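Local coordinates for rhusiopathiae surface protein B (PDB 3V10), which probably binds collagen as a cell-wall-anchored surface adhesin of the bacterium, the chain here being its collagen-binding region built of immunoglobulin-like domains, at residues A[101-104]-A[105-108]; A[218-222]-A[223-227]; A[295-298]-A[299-302]. All coordinates share one frame; numbering follows the deposited sequence.

Contact 1 (A[101-104]-A[105-108]); sequences FMED and VLQL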
loop_
_atom_site.group_PDB
_atom_site.type_symbol
_atom_site.label_atom_id
_atom_site.label_comp_id
_atom_site.label_asym_id
_atom_site.label_seq_id
_atom_site.Cartn_x
_atom_site.Cartn_y
_atom_site.Cartn_z
ATOM N N PHE A 101 -13.451 -19.393 13.721
ATOM C CA PHE A 101 -14.849 -19.102 14.003
ATOM C C PHE A 101 -15.009 -18.829 15.496
ATOM O O PHE A 101 -14.443 -19.538 16.325
ATOM C CB PHE A 101 -15.720 -20.295 13.597
ATOM C CG PHE A 101 -15.895 -20.445 12.109
ATOM C CD1 PHE A 101 -16.814 -19.658 11.425
ATOM C CD2 PHE A 101 -15.140 -21.371 11.395
ATOM C CE1 PHE A 101 -16.984 -19.789 10.050
ATOM C CE2 PHE A 101 -15.301 -21.509 10.014
ATOM C CZ PHE A 101 -16.226 -20.716 9.342
ATOM N N MET A 102 -15.781 -17.803 15.836
ATOM C CA MET A 102 -16.006 -17.446 17.232
ATOM C C MET A 102 -17.299 -18.065 17.761
ATOM O O MET A 102 -18.082 -18.634 17.002
ATOM C CB MET A 102 -16.044 -15.920 17.391
ATOM C CG MET A 102 -14.705 -15.225 17.136
ATOM S SD MET A 102 -13.411 -15.605 18.365
ATOM C CE MET A 102 -12.509 -16.876 17.541
ATOM N N GLU A 103 -17.506 -17.939 19.069
ATOM C CA GLU A 103 -18.676 -18.479 19.760
ATOM C C GLU A 103 -20.026 -18.311 19.059
ATOM O O GLU A 103 -20.771 -19.278 18.892
ATOM C CB GLU A 103 -18.772 -17.851 21.155
ATOM C CG GLU A 103 -19.936 -18.342 22.004
ATOM C CD GLU A 103 -19.807 -19.803 22.379
ATOM O OE1 GLU A 103 -18.663 -20.262 22.597
ATOM O OE2 GLU A 103 -20.847 -20.487 22.472
ATOM N N ASP A 104 -20.342 -17.090 18.648
ATOM C CA ASP A 104 -21.627 -16.828 18.022
ATOM C C ASP A 104 -21.904 -17.448 16.663
ATOM O O ASP A 104 -22.949 -17.187 16.070
ATOM C CB ASP A 104 -21.875 -15.326 17.962
ATOM C CG ASP A 104 -22.140 -14.733 19.333
ATOM O OD1 ASP A 104 -23.165 -15.096 19.948
ATOM O OD2 ASP A 104 -21.322 -13.910 19.799
ATOM N N VAL A 105 -20.990 -18.271 16.160
ATOM C CA VAL A 105 -21.247 -18.909 14.879
ATOM C C VAL A 105 -22.356 -19.928 15.106
ATOM O O VAL A 105 -23.015 -20.377 14.171
ATOM C CB VAL A 105 -19.987 -19.609 14.322
ATOM C CG1 VAL A 105 -19.628 -20.801 15.181
ATOM C CG2 VAL A 105 -20.224 -20.023 12.873
ATOM N N LEU A 106 -22.581 -20.260 16.373
ATOM C CA LEU A 106 -23.604 -21.229 16.753
ATOM C C LEU A 106 -25.021 -20.664 16.636
ATOM O O LEU A 106 -26.001 -21.358 16.908
ATOM C CB LEU A 106 -23.357 -21.700 18.188
ATOM C CG LEU A 106 -22.035 -22.428 18.437
ATOM C CD1 LEU A 106 -21.880 -22.787 19.918
ATOM C CD2 LEU A 106 -22.004 -23.682 17.577
ATOM N N GLN A 107 -25.116 -19.406 16.220
ATOM C CA GLN A 107 -26.396 -18.717 16.063
ATOM C C GLN A 107 -27.086 -19.024 14.737
ATOM O O GLN A 107 -28.270 -19.376 14.683
ATOM C CB GLN A 107 -26.169 -17.202 16.141
ATOM C CG GLN A 107 -25.417 -16.698 17.374
ATOM C CD GLN A 107 -26.331 -16.424 18.561
ATOM O OE1 GLN A 107 -26.802 -17.349 19.237
ATOM N NE2 GLN A 107 -26.596 -15.141 18.815
ATOM N N LEU A 108 -26.310 -18.869 13.672
ATOM C CA LEU A 108 -26.787 -19.043 12.313
ATOM C C LEU A 108 -26.962 -20.458 11.761
ATOM O O LEU A 108 -26.269 -21.405 12.150
ATOM C CB LEU A 108 -25.892 -18.228 11.381
ATOM C CG LEU A 108 -25.535 -16.832 11.908
ATOM C CD1 LEU A 108 -24.676 -16.124 10.875
ATOM C CD2 LEU A 108 -26.796 -16.026 12.200
#
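Val105 turns its two methyls in different directions: CG2 lies anti to the backbone N and reaches back to Phe101, while CG1 stands between the backbone N and the carbonyl carbon (chi1 68°), 3.2 Å from Met102 O. Phe101, its CG beside its own backbone N (chi1 -74°), brings the ring to this valine, and CD1 meets Val105 CG2 at 3.7 Å, the methyl approaching the ring obliquely. A compact branched residue suits this place, since Phe45, Pro47 and Leu87 also touch Val105; Phe45 stacks on the Phe101 ring.

The backbone between these groups turns tightly. Val105 N donates to Met102 O at 3.0 Å, and Leu106 N follows with a longer, nearly straight bond to Glu103 O (3.3 Å, 168° at the hydrogen). On the outer side Glu103 bends at chi2, laying OE2 3.6 Å from Leu106 CD1 in a contact of carboxylate with methyl. Asp104 OD1 lies 3.6 Å from Gln107 NE2, too far to count as a bond, and the course of the glutamine chain is less certain. Polar Glu103, Asp104 and Gln107 suit this outer side; Leu106 is exposed too, but leans on Pro47, while Phe101 and Val105 are buried.

Successive i to i+3 bonds are the signature of a short 3-10 turn, here in the connection between strands 96-101 and 112-123 of the Ig-like domain.

Contact 2 (A[218-222]-A[223-227]); sequences DVEAN and GELKH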
loop_
_atom_site.group_PDB
_atom_site.type_symbol
_atom_site.label_atom_id
_atom_site.label_comp_id
_atom_site.label_asym_id
_atom_site.label_seq_id
_atom_site.Cartn_x
_atom_site.Cartn_y
_atom_site.Cartn_z
ATOM N N ASP A 218 14.953 15.871 2.978
ATOM C CA ASP A 218 16.319 15.446 2.716
ATOM C C ASP A 218 16.881 16.531 1.810
ATOM O O ASP A 218 16.237 16.928 0.836
ATOM C CB ASP A 218 16.359 14.096 2.004
ATOM C CG ASP A 218 15.907 12.962 2.891
ATOM O OD1 ASP A 218 16.464 12.824 3.999
ATOM O OD2 ASP A 218 14.999 12.207 2.485
ATOM N N VAL A 219 18.064 17.033 2.150
ATOM C CA VAL A 219 18.702 18.083 1.369
ATOM C C VAL A 219 20.065 17.595 0.912
ATOM O O VAL A 219 20.962 17.388 1.730
ATOM C CB VAL A 219 18.882 19.360 2.210
ATOM C CG1 VAL A 219 19.477 20.479 1.358
ATOM C CG2 VAL A 219 17.548 19.780 2.788
ATOM N N GLU A 220 20.215 17.405 -0.396
ATOM C CA GLU A 220 21.474 16.925 -0.947
ATOM C C GLU A 220 22.092 17.913 -1.932
ATOM O O GLU A 220 21.439 18.370 -2.864
ATOM C CB GLU A 220 21.266 15.579 -1.643
ATOM C CG GLU A 220 22.548 14.983 -2.198
ATOM C CD GLU A 220 22.315 13.680 -2.924
ATOM O OE1 GLU A 220 21.612 13.692 -3.960
ATOM O OE2 GLU A 220 22.836 12.645 -2.456
ATOM N N ALA A 221 23.359 18.241 -1.713
ATOM C CA ALA A 221 24.069 19.161 -2.590
ATOM C C ALA A 221 25.567 18.964 -2.406
ATOM O O ALA A 221 26.025 18.623 -1.314
ATOM C CB ALA A 221 23.679 20.596 -2.273
ATOM N N ASN A 222 26.315 19.185 -3.482
ATOM C CA ASN A 222 27.762 19.022 -3.484
ATOM C C ASN A 222 28.298 17.866 -2.646
ATOM O O ASN A 222 29.102 18.068 -1.734
ATOM C CB ASN A 222 28.456 20.332 -3.084
ATOM C CG ASN A 222 27.637 21.161 -2.124
ATOM O OD1 ASN A 222 27.440 20.788 -0.968
ATOM N ND2 ASN A 222 27.143 22.295 -2.604
ATOM N N GLY A 223 27.821 16.660 -2.963
ATOM C CA GLY A 223 28.274 15.433 -2.318
ATOM C C GLY A 223 27.875 15.054 -0.899
ATOM O O GLY A 223 28.454 14.133 -0.325
ATOM N N GLU A 224 26.884 15.728 -0.331
ATOM C CA GLU A 224 26.465 15.433 1.034
ATOM C C GLU A 224 24.970 15.534 1.245
ATOM O O GLU A 224 24.325 16.457 0.759
ATOM C CB GLU A 224 27.124 16.404 1.986
ATOM C CG GLU A 224 26.804 17.867 1.745
ATOM C CD GLU A 224 27.558 18.720 2.735
ATOM O OE1 GLU A 224 27.409 19.954 2.740
ATOM O OE2 GLU A 224 28.315 18.144 3.537
ATOM N N LEU A 225 24.438 14.615 2.033
ATOM C CA LEU A 225 23.015 14.613 2.327
ATOM C C LEU A 225 22.739 14.826 3.804
ATOM O O LEU A 225 23.429 14.286 4.665
ATOM C CB LEU A 225 22.380 13.302 1.855
ATOM C CG LEU A 225 20.879 13.222 2.119
ATOM C CD1 LEU A 225 20.216 12.473 0.996
ATOM C CD2 LEU A 225 20.628 12.564 3.465
ATOM N N LYS A 226 21.729 15.641 4.077
ATOM C CA LYS A 226 21.320 15.937 5.435
ATOM C C LYS A 226 19.819 15.723 5.521
ATOM O O LYS A 226 19.056 16.239 4.700
ATOM C CB LYS A 226 21.679 17.383 5.796
ATOM C CG LYS A 226 21.290 18.400 4.741
ATOM C CD LYS A 226 21.908 19.761 5.029
ATOM C CE LYS A 226 21.424 20.329 6.350
ATOM N NZ LYS A 226 21.991 21.683 6.591
ATOM N N HIS A 227 19.408 14.925 6.497
ATOM C CA HIS A 227 17.999 14.627 6.713
ATOM C C HIS A 227 17.545 15.581 7.815
ATOM O O HIS A 227 17.897 15.400 8.979
ATOM C CB HIS A 227 17.846 13.165 7.153
ATOM C CG HIS A 227 16.426 12.736 7.362
ATOM N ND1 HIS A 227 15.481 12.764 6.358
ATOM C CD2 HIS A 227 15.791 12.262 8.461
ATOM C CE1 HIS A 227 14.327 12.326 6.830
ATOM N NE2 HIS A 227 14.488 12.016 8.103
#
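At the edge of the His227 imidazole, near the ring plane, sits the carboxylate oxygen OD1 of Asp218. His227 ND1 donates to Asp218 OD1 at 2.6 Å, a short bond bent to 147° at the hydrogen. The carboxylate is turned 33° from the ring, and ND1 meets OD1 from above the carboxylate plane. The histidine extends its CG away from the backbone N (chi1 -178°), which carries the ring to the aspartate on the neighbouring strand. Such a bond would tend to fix the ring's rotation and, if the carboxylate is charged, to polarise the imidazole.

These two residues form a non-hydrogen-bonded pair, with Glu220 and Leu225 on the same face. Strands 208-221 and 224-229 make an antiparallel beta hairpin at one edge of a five-stranded sheet in the collagen-binding domain. They join through a type I' turn from Ala221 to Glu224, whose corners Asn222 and Gly223 both have positive phi, a conformation both adopt readily. Ala221 and Glu224 close the turn by a reciprocal pair of backbone bonds, Ala221 N to Glu224 O and Glu224 N to Ala221 O, both 3.2 Å. Further along, Val219 N reaches Lys226 O at 2.8 Å and Lys226 N returns to Val219 O at 3.0 Å.

On the other face Lys226 lays its aliphatic chain against Val219, CG lying 3.6 Å from Val219 CB, before bending at chi3 so that NZ can bond to Tyr237 OH. Valine suits this buried place, where Phe261 and Tyr237 also touch it. Back on the Asp218 face, Glu220 OE1 forms a salt bridge with Lys191.

Contact 3 (A[295-298]-A[299-302]); sequences DTPK and HYTD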
loop_
_atom_site.group_PDB
_atom_site.type_symbol
_atom_site.label_atom_id
_atom_site.label_comp_id
_atom_site.label_asym_id
_atom_site.label_seq_id
_atom_site.Cartn_x
_atom_site.Cartn_y
_atom_site.Cartn_z
ATOM N N ASP A 295 4.096 22.855 -17.668
ATOM C CA ASP A 295 3.473 21.693 -18.285
ATOM C C ASP A 295 3.932 20.328 -17.794
ATOM O O ASP A 295 3.801 19.336 -18.512
ATOM C CB ASP A 295 3.700 21.773 -19.798
ATOM C CG ASP A 295 5.160 21.589 -20.174
ATOM O OD1 ASP A 295 6.043 21.738 -19.295
ATOM O OD2 ASP A 295 5.435 21.296 -21.356
ATOM N N THR A 296 4.457 20.261 -16.576
ATOM C CA THR A 296 4.919 18.976 -16.054
ATOM C C THR A 296 3.786 17.942 -16.117
ATOM O O THR A 296 2.682 18.181 -15.636
ATOM C CB THR A 296 5.414 19.127 -14.613
ATOM O OG1 THR A 296 6.416 20.147 -14.568
ATOM C CG2 THR A 296 6.011 17.814 -14.111
ATOM N N PRO A 297 4.043 16.781 -16.739
ATOM C CA PRO A 297 3.018 15.738 -16.850
ATOM C C PRO A 297 2.419 15.330 -15.509
ATOM O O PRO A 297 3.124 15.258 -14.503
ATOM C CB PRO A 297 3.774 14.589 -17.516
ATOM C CG PRO A 297 4.749 15.310 -18.404
ATOM C CD PRO A 297 5.258 16.410 -17.489
ATOM N N LYS A 298 1.116 15.066 -15.498
ATOM C CA LYS A 298 0.451 14.649 -14.273
ATOM C C LYS A 298 0.928 13.276 -13.809
ATOM O O LYS A 298 0.835 12.960 -12.619
ATOM C CB LYS A 298 -1.068 14.594 -14.458
ATOM C CG LYS A 298 -1.744 15.914 -14.764
ATOM C CD LYS A 298 -3.254 15.757 -14.620
ATOM C CE LYS A 298 -4.011 16.774 -15.447
ATOM N NZ LYS A 298 -3.938 16.459 -16.905
ATOM N N HIS A 299 1.426 12.444 -14.722
ATOM C CA HIS A 299 1.872 11.129 -14.274
ATOM C C HIS A 299 3.056 11.269 -13.327
ATOM O O HIS A 299 3.337 10.369 -12.534
ATOM C CB HIS A 299 2.167 10.175 -15.458
ATOM C CG HIS A 299 3.260 10.623 -16.379
ATOM N ND1 HIS A 299 4.591 10.623 -16.017
ATOM C CD2 HIS A 299 3.223 11.023 -17.672
ATOM C CE1 HIS A 299 5.325 11.002 -17.048
ATOM N NE2 HIS A 299 4.519 11.250 -18.066
ATOM N N TYR A 300 3.726 12.420 -13.382
ATOM C CA TYR A 300 4.851 12.702 -12.493
ATOM C C TYR A 300 4.400 13.424 -11.222
ATOM O O TYR A 300 4.876 13.121 -10.127
ATOM C CB TYR A 300 5.885 13.609 -13.161
ATOM C CG TYR A 300 6.737 12.971 -14.219
ATOM C CD1 TYR A 300 7.262 11.693 -14.043
ATOM C CD2 TYR A 300 7.075 13.673 -15.372
ATOM C CE1 TYR A 300 8.110 11.127 -14.993
ATOM C CE2 TYR A 300 7.922 13.120 -16.329
ATOM C CZ TYR A 300 8.436 11.848 -16.131
ATOM O OH TYR A 300 9.277 11.297 -17.071
ATOM N N THR A 301 3.493 14.384 -11.377
ATOM C CA THR A 301 3.029 15.192 -10.244
ATOM C C THR A 301 1.879 14.643 -9.408
ATOM O O THR A 301 1.647 15.116 -8.293
ATOM C CB THR A 301 2.626 16.598 -10.717
ATOM O OG1 THR A 301 1.397 16.525 -11.452
ATOM C CG2 THR A 301 3.712 17.175 -11.626
ATOM N N ASP A 302 1.159 13.660 -9.943
ATOM C CA ASP A 302 0.021 13.067 -9.234
ATOM C C ASP A 302 0.207 11.569 -9.056
ATOM O O ASP A 302 0.797 10.907 -9.909
ATOM C CB ASP A 302 -1.288 13.241 -10.019
ATOM C CG ASP A 302 -1.596 14.678 -10.370
ATOM O OD1 ASP A 302 -0.925 15.600 -9.865
ATOM O OD2 ASP A 302 -2.539 14.874 -11.169
HETATM O O HOH W 1 1.233 18.762 -13.218
#
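A single short helical turn, residues 298-301, with Pro297 at its N-cap position, links strand 292-293 to strand 303-306. Proline suits the start of a helix because its ring nitrogen carries no hydrogen and this first turn asks for none. Its carbonyl is used twice: Thr301 N donates to Pro297 O at 3.3 Å in the carbonyl plane, and Tyr300 N reaches the same oxygen at 3.1 Å from well above that plane. Lys298 O then accepts from Asp302 N at 2.8 Å, where the chain leaves helical geometry.

Pro297 also supplies an apolar surface. Its CB lies over one face of the His299 imidazole, 3.7 Å from the ring centroid, in a CH-pi contact, while CD comes to the edge of the Tyr300 ring, 3.9 Å from CD2. His299 places its ring there by setting CG between the backbone N and the carbonyl carbon (chi1 62°), and its CE1 stands over the centre of the Tyr300 ring. Near the same Tyr300 edge, Thr296 CG2 meets Thr301 CG2 at 3.4 Å, tighter than usual. Thr301 is well suited to its place, pairing this methyl with a hydroxyl: a water bridges Thr301 OG1 and Thr296 O, donating to both.

Asp302 OD2 lies 3.6 Å from Lys298 CB, against the aliphatic chain, while Lys298 NZ is 6.1 Å from Asp302 OD2, so any attraction between the charges would act without direct contact. Asp302 OD1 instead accepts from Ser281 N, which implies that the carboxylate fastens the end of the turn to strand 276-286.

The three contacts are local turns met in series along the chain, and none touches another. Contact 1 belongs to the Ig-like part, with its centre about 58 Å from that of contact 2 and about 51 Å from that of contact 3, on the opposite side of the chain's centre from both. Contacts 2 and 3 are nearer neighbours, their centres about 25 Å and their nearest atoms about 16 Å apart. A five-stranded antiparallel sheet relates them: contact 2 includes part of one edge strand, 224-229, whereas Tyr300 and Thr301 of contact 3 pack on strand 167-173 at its other edge. No bound collagen marks a ligand site beside any of them.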